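Local coordinates for protein importin-95 (Chaetomium thermophilum, PDB 4XRI) that probably carries protein cargo into the nucleus as a flexible HEAT-repeat transport receptor of the importin-beta family, and probably binds a small GTPase, at residues N72-R77 with A87-Q92; Q103-T108 with Q122-I127. The protein carries 2 engineered substitutions. One frame throughout, in Å; residues are numbered along the deposited sequence.

Contact 1 (N72-R77 with A87-Q92); sequences NAFSAR and AKWLNQ. With SO4 (sulfate ion), chain G.
F74 and W89 run alongside each other in the same direction, and the contact is essentially their two rings. The CE3 corner of the indole sits over one face of the phenyl ring, 3.6 Å above its plane and displaced to its rim, with F74 CE2 and W89 CE3 3.7 Å apart. The planes are inclined at 46°, so the rings meet obliquely. At the root of the two side chains F74 CB and W89 CB approach to 3.9 Å. W89 swings its CG anti to the backbone N (chi1 173°), which lays the indole along the phenyl ring. No hydrogen bond crosses the contact.

Farther along the loop, R77 curls round a sulfate ion, probably from the crystallisation liquor. R77 N donates a nearly straight hydrogen bond of 2.8 Å to sulfate O3, and the same oxygen lies 3.0 Å above the guanidinium plane, over its centre. The bend at chi3 (-51°) brings the cationic group back over the anion.

Both segments belong to the importin-beta N-terminal domain, where the ring pair packs the loop between helices 60-72 and 79-91 onto the end of the second, a helix-loop packing in keeping with a helical-repeat protein. W89 NE1 is satisfied by E131 on helix 114-131; A126 and I127 of that helix touch F74, whereas R98 and V101 of helix 95-108 pack on W89.

Contact 2 (Q103-T108 with Q122-I127); sequences QLALET and QVIAAI
Apolar packing carries this contact, with I124 and V123 of helix 114-131 set against A105 and L106 of helix 95-108. A105 CB, directed at the partner helix, touches two side chains: V123 CG1 at 4.0 Å and I124 CG1 at 4.1 Å. With CG1 of I124 anti to its carbonyl carbon (chi1 -75°) and the chain extended beyond it, CD1 reaches the backbone of the facing helix, 3.8 Å from A105 O and 3.9 Å from L106 CA. L106 comes in across I124, nearly perpendicular to it, and there the methyl groups L106 CD2 and I124 CD1 meet. The small A105 is thus what the larger V123 and I124 close on, in a buried interface without polar bonds across it.

The side-chain hydrogen bonds within the segments belong to residues 103-108. T108 OG1 donates to L104 O at 2.7 Å, tilted 31° from the carbonyl plane, while T108 N reaches the same oxygen from the opposite face. Two donors therefore grip L104 O, and the OG1 bond folds the hydroxyl back onto its own helix. One turn apart, Q103 NE2 gives a nearly straight bond to E107 OE1, in the plane of the amide but from above that of the carboxylate.

The short helical segments run at 137°, roughly antiparallel, with axes 9.5 Å apart at closest approach: plain helix packing of the all-helical importin-beta solenoid. Helix 42-54 flanks L104 and T108, helix 60-72 lies against T108, Q122 and V123, and W137 in a loop touches both L106 and I127.

The contacts come in series: all of contact 1 precedes contact 2 in the sequence, and their centres lie 14 Å apart. Helices 79-91 and 95-108 follow one another, and helix 114-131 reaches both contacts. I127 joins them directly, its CG1 3.5 Å from F74 CE1 and its CD1 3.7 Å from W89 CH2; A126 CB also packs on F74 CE1. Both contacts lie well out from the centre of the chain, on the same side of it, near the N-terminal end. The two contacts thus join through I127 and A126, consistent with the stacked helices of a HEAT-repeat solenoid such as importin beta.

Contact 1 (N72-R77 with A87-Q92)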
loop_
_atom_site.group_PDB
_atom_site.type_symbol
_atom_site.label_atom_id
_atom_site.label_comp_id
_atom_site.label_asym_id
_atom_site.label_seq_id
_atom_site.Cartn_x
_atom_site.Cartn_y
_atom_site.Cartn_z
ATOM N N ASN A 72 -2.348 -20.294 21.612
ATOM C CA ASN A 72 -2.912 -20.507 20.285
ATOM C C ASN A 72 -4.076 -21.488 20.276
ATOM O O ASN A 72 -4.756 -21.646 19.262
ATOM C CB ASN A 72 -1.830 -21.003 19.327
ATOM C CG ASN A 72 -0.837 -19.922 18.956
ATOM O OD1 ASN A 72 -1.139 -18.733 19.039
ATOM N ND2 ASN A 72 0.353 -20.331 18.535
ATOM N N ALA A 73 -4.303 -22.149 21.406
ATOM C CA ALA A 73 -5.372 -23.134 21.495
ATOM C C ALA A 73 -6.740 -22.464 21.566
ATOM O O ALA A 73 -7.759 -23.086 21.268
ATOM C CB ALA A 73 -5.165 -24.038 22.697
ATOM N N PHE A 74 -6.758 -21.193 21.954
ATOM C CA PHE A 74 -8.009 -20.446 22.030
ATOM C C PHE A 74 -7.817 -18.969 21.690
ATOM O O PHE A 74 -8.494 -18.105 22.244
ATOM C CB PHE A 74 -8.636 -20.591 23.420
ATOM C CG PHE A 74 -7.658 -20.421 24.551
ATOM C CD1 PHE A 74 -7.383 -19.166 25.064
ATOM C CD2 PHE A 74 -7.023 -21.519 25.106
ATOM C CE1 PHE A 74 -6.488 -19.008 26.106
ATOM C CE2 PHE A 74 -6.129 -21.369 26.147
ATOM C CZ PHE A 74 -5.861 -20.111 26.650
ATOM N N SER A 75 -6.892 -18.687 20.777
ATOM C CA SER A 75 -6.690 -17.324 20.297
ATOM C C SER A 75 -6.081 -17.309 18.898
ATOM O O SER A 75 -5.364 -18.231 18.515
ATOM C CB SER A 75 -5.806 -16.533 21.263
ATOM O OG SER A 75 -4.493 -17.057 21.285
ATOM N N ALA A 76 -6.380 -16.256 18.140
ATOM C CA ALA A 76 -5.852 -16.097 16.789
ATOM C C ALA A 76 -5.949 -14.646 16.328
ATOM O O ALA A 76 -6.716 -13.863 16.881
ATOM C CB ALA A 76 -6.589 -17.010 15.818
ATOM N N ARG A 77 -5.164 -14.291 15.316
ATOM C CA ARG A 77 -5.229 -12.950 14.744
ATOM C C ARG A 77 -6.453 -12.808 13.852
ATOM O O ARG A 77 -7.153 -11.797 13.898
ATOM C CB ARG A 77 -3.958 -12.632 13.953
ATOM C CG ARG A 77 -2.788 -12.192 14.812
ATOM C CD ARG A 77 -1.538 -11.967 13.977
ATOM N NE ARG A 77 -1.252 -13.105 13.108
ATOM C CZ ARG A 77 -0.761 -14.266 13.531
ATOM N NH1 ARG A 77 -0.505 -14.455 14.818
ATOM N NH2 ARG A 77 -0.532 -15.242 12.663
ATOM N N ALA A 87 -14.590 -19.644 21.413
ATOM C CA ALA A 87 -15.770 -20.438 21.734
ATOM C C ALA A 87 -15.355 -21.769 22.352
ATOM O O ALA A 87 -16.067 -22.327 23.192
ATOM C CB ALA A 87 -16.611 -20.672 20.495
ATOM N N LYS A 88 -14.194 -22.269 21.933
ATOM C CA LYS A 88 -13.657 -23.514 22.469
ATOM C C LYS A 88 -13.299 -23.363 23.945
ATOM O O LYS A 88 -13.499 -24.288 24.734
ATOM C CB LYS A 88 -12.429 -23.969 21.674
ATOM C CG LYS A 88 -12.715 -24.309 20.217
ATOM C CD LYS A 88 -11.500 -24.933 19.541
ATOM C CE LYS A 88 -11.157 -26.284 20.155
ATOM N NZ LYS A 88 -9.962 -26.902 19.515
ATOM N N TRP A 89 -12.779 -22.198 24.320
ATOM C CA TRP A 89 -12.458 -21.943 25.720
ATOM C C TRP A 89 -13.732 -21.839 26.548
ATOM O O TRP A 89 -13.818 -22.379 27.652
ATOM C CB TRP A 89 -11.635 -20.664 25.883
ATOM C CG TRP A 89 -11.435 -20.281 27.324
ATOM C CD1 TRP A 89 -12.209 -19.434 28.064
ATOM C CD2 TRP A 89 -10.397 -20.739 28.198
ATOM N NE1 TRP A 89 -11.716 -19.333 29.342
ATOM C CE2 TRP A 89 -10.601 -20.123 29.450
ATOM C CE3 TRP A 89 -9.311 -21.607 28.042
ATOM C CZ2 TRP A 89 -9.765 -20.350 30.541
ATOM C CZ3 TRP A 89 -8.478 -21.828 29.124
ATOM C CH2 TRP A 89 -8.710 -21.204 30.358
ATOM N N LEU A 90 -14.718 -21.139 26.000
ATOM C CA LEU A 90 -15.971 -20.900 26.702
ATOM C C LEU A 90 -16.828 -22.156 26.855
ATOM O O LEU A 90 -17.344 -22.428 27.940
ATOM C CB LEU A 90 -16.778 -19.816 25.981
ATOM C CG LEU A 90 -16.345 -18.364 26.201
ATOM C CD1 LEU A 90 -17.241 -17.413 25.415
ATOM C CD2 LEU A 90 -16.364 -18.022 27.682
ATOM N N ASN A 91 -16.979 -22.922 25.778
ATOM C CA ASN A 91 -17.993 -23.975 25.754
ATOM C C ASN A 91 -17.488 -25.409 25.605
ATOM O O ASN A 91 -18.284 -26.349 25.641
ATOM C CB ASN A 91 -18.986 -23.692 24.627
ATOM C CG ASN A 91 -19.863 -22.491 24.914
ATOM O OD1 ASN A 91 -20.345 -22.313 26.033
ATOM N ND2 ASN A 91 -20.067 -21.654 23.905
ATOM N N GLN A 92 -16.184 -25.591 25.439
ATOM C CA GLN A 92 -15.651 -26.939 25.278
ATOM C C GLN A 92 -14.674 -27.302 26.389
ATOM O O GLN A 92 -13.909 -28.262 26.279
ATOM C CB GLN A 92 -14.991 -27.087 23.908
ATOM C CG GLN A 92 -15.989 -26.993 22.766
ATOM C CD GLN A 92 -15.343 -27.108 21.403
ATOM O OE1 GLN A 92 -15.635 -26.323 20.499
ATOM N NE2 GLN A 92 -14.468 -28.094 21.242
HETATM S S SO4 G . -3.678 -16.965 13.045
HETATM O O1 SO4 G . -4.830 -16.553 12.248
HETATM O O2 SO4 G . -4.011 -18.175 13.791
HETATM O O3 SO4 G . -3.326 -15.898 13.977
HETATM O O4 SO4 G . -2.546 -17.237 12.164
#

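Contact 2 (Q103-T108 with Q122-I127)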
loop_
_atom_site.group_PDB
_atom_site.type_symbol
_atom_site.label_atom_id
_atom_site.label_comp_id
_atom_site.label_asym_id
_atom_site.label_seq_id
_atom_site.Cartn_x
_atom_site.Cartn_y
_atom_site.Cartn_z
ATOM N N GLN A 103 -5.034 -20.588 37.137
ATOM C CA GLN A 103 -4.210 -20.514 38.339
ATOM C C GLN A 103 -2.742 -20.825 38.055
ATOM O O GLN A 103 -1.848 -20.133 38.545
ATOM C CB GLN A 103 -4.741 -21.465 39.412
ATOM C CG GLN A 103 -3.981 -21.397 40.730
ATOM C CD GLN A 103 -4.031 -20.021 41.369
ATOM O OE1 GLN A 103 -4.979 -19.260 41.166
ATOM N NE2 GLN A 103 -3.001 -19.692 42.142
ATOM N N LEU A 104 -2.500 -21.867 37.264
ATOM C CA LEU A 104 -1.137 -22.246 36.906
ATOM C C LEU A 104 -0.463 -21.170 36.057
ATOM O O LEU A 104 0.725 -20.888 36.228
ATOM C CB LEU A 104 -1.128 -23.583 36.162
ATOM C CG LEU A 104 -1.296 -24.833 37.025
ATOM C CD1 LEU A 104 -1.245 -26.087 36.165
ATOM C CD2 LEU A 104 -0.229 -24.881 38.106
ATOM N N ALA A 105 -1.227 -20.573 35.147
ATOM C CA ALA A 105 -0.719 -19.493 34.310
ATOM C C ALA A 105 -0.335 -18.295 35.173
ATOM O O ALA A 105 0.735 -17.709 34.996
ATOM C CB ALA A 105 -1.751 -19.090 33.266
ATOM N N LEU A 106 -1.221 -17.941 36.100
ATOM C CA LEU A 106 -0.974 -16.854 37.042
ATOM C C LEU A 106 0.294 -17.077 37.854
ATOM O O LEU A 106 1.114 -16.172 38.011
ATOM C CB LEU A 106 -2.164 -16.690 37.992
ATOM C CG LEU A 106 -3.125 -15.526 37.747
ATOM C CD1 LEU A 106 -4.136 -15.430 38.881
ATOM C CD2 LEU A 106 -2.354 -14.224 37.589
ATOM N N GLU A 107 0.444 -18.291 38.372
ATOM C CA GLU A 107 1.577 -18.630 39.225
ATOM C C GLU A 107 2.905 -18.609 38.465
ATOM O O GLU A 107 3.951 -18.308 39.040
ATOM C CB GLU A 107 1.356 -20.002 39.870
ATOM C CG GLU A 107 0.290 -19.996 40.956
ATOM C CD GLU A 107 -0.180 -21.388 41.341
ATOM O OE1 GLU A 107 -1.035 -21.497 42.245
ATOM O OE2 GLU A 107 0.297 -22.372 40.737
ATOM N N THR A 108 2.852 -18.907 37.171
ATOM C CA THR A 108 4.049 -18.986 36.335
ATOM C C THR A 108 4.674 -17.602 36.108
ATOM O O THR A 108 5.853 -17.486 35.762
ATOM C CB THR A 108 3.719 -19.654 34.978
ATOM O OG1 THR A 108 3.171 -20.957 35.209
ATOM C CG2 THR A 108 4.960 -19.799 34.097
ATOM N N GLN A 122 1.387 -14.001 27.922
ATOM C CA GLN A 122 0.623 -14.159 26.689
ATOM C C GLN A 122 -0.645 -14.972 26.928
ATOM O O GLN A 122 -1.724 -14.609 26.460
ATOM C CB GLN A 122 1.471 -14.828 25.604
ATOM C CG GLN A 122 2.567 -13.950 25.037
ATOM C CD GLN A 122 3.166 -14.523 23.765
ATOM O OE1 GLN A 122 2.457 -14.771 22.788
ATOM N NE2 GLN A 122 4.474 -14.756 23.778
ATOM N N VAL A 123 -0.502 -16.067 27.665
ATOM C CA VAL A 123 -1.628 -16.932 27.989
ATOM C C VAL A 123 -2.706 -16.165 28.746
ATOM O O VAL A 123 -3.888 -16.226 28.403
ATOM C CB VAL A 123 -1.182 -18.144 28.835
ATOM C CG1 VAL A 123 -2.392 -18.930 29.311
ATOM C CG2 VAL A 123 -0.239 -19.028 28.038
ATOM N N ILE A 124 -2.281 -15.436 29.772
ATOM C CA ILE A 124 -3.188 -14.668 30.617
ATOM C C ILE A 124 -3.956 -13.610 29.822
ATOM O O ILE A 124 -5.157 -13.420 30.023
ATOM C CB ILE A 124 -2.416 -14.001 31.770
ATOM C CG1 ILE A 124 -2.054 -15.054 32.818
ATOM C CG2 ILE A 124 -3.230 -12.876 32.398
ATOM C CD1 ILE A 124 -1.101 -14.568 33.871
ATOM N N ALA A 125 -3.257 -12.941 28.910
ATOM C CA ALA A 125 -3.868 -11.928 28.056
ATOM C C ALA A 125 -4.946 -12.540 27.169
ATOM O O ALA A 125 -6.018 -11.959 26.986
ATOM C CB ALA A 125 -2.809 -11.247 27.203
ATOM N N ALA A 126 -4.649 -13.718 26.628
ATOM C CA ALA A 126 -5.574 -14.430 25.752
ATOM C C ALA A 126 -6.840 -14.839 26.499
ATOM O O ALA A 126 -7.950 -14.709 25.979
ATOM C CB ALA A 126 -4.899 -15.649 25.155
ATOM N N ILE A 127 -6.667 -15.337 27.719
ATOM C CA ILE A 127 -7.797 -15.730 28.550
ATOM C C ILE A 127 -8.610 -14.506 28.961
ATOM O O ILE A 127 -9.843 -14.523 28.929
ATOM C CB ILE A 127 -7.339 -16.483 29.810
ATOM C CG1 ILE A 127 -6.643 -17.791 29.429
ATOM C CG2 ILE A 127 -8.518 -16.757 30.729
ATOM C CD1 ILE A 127 -6.157 -18.589 30.619
#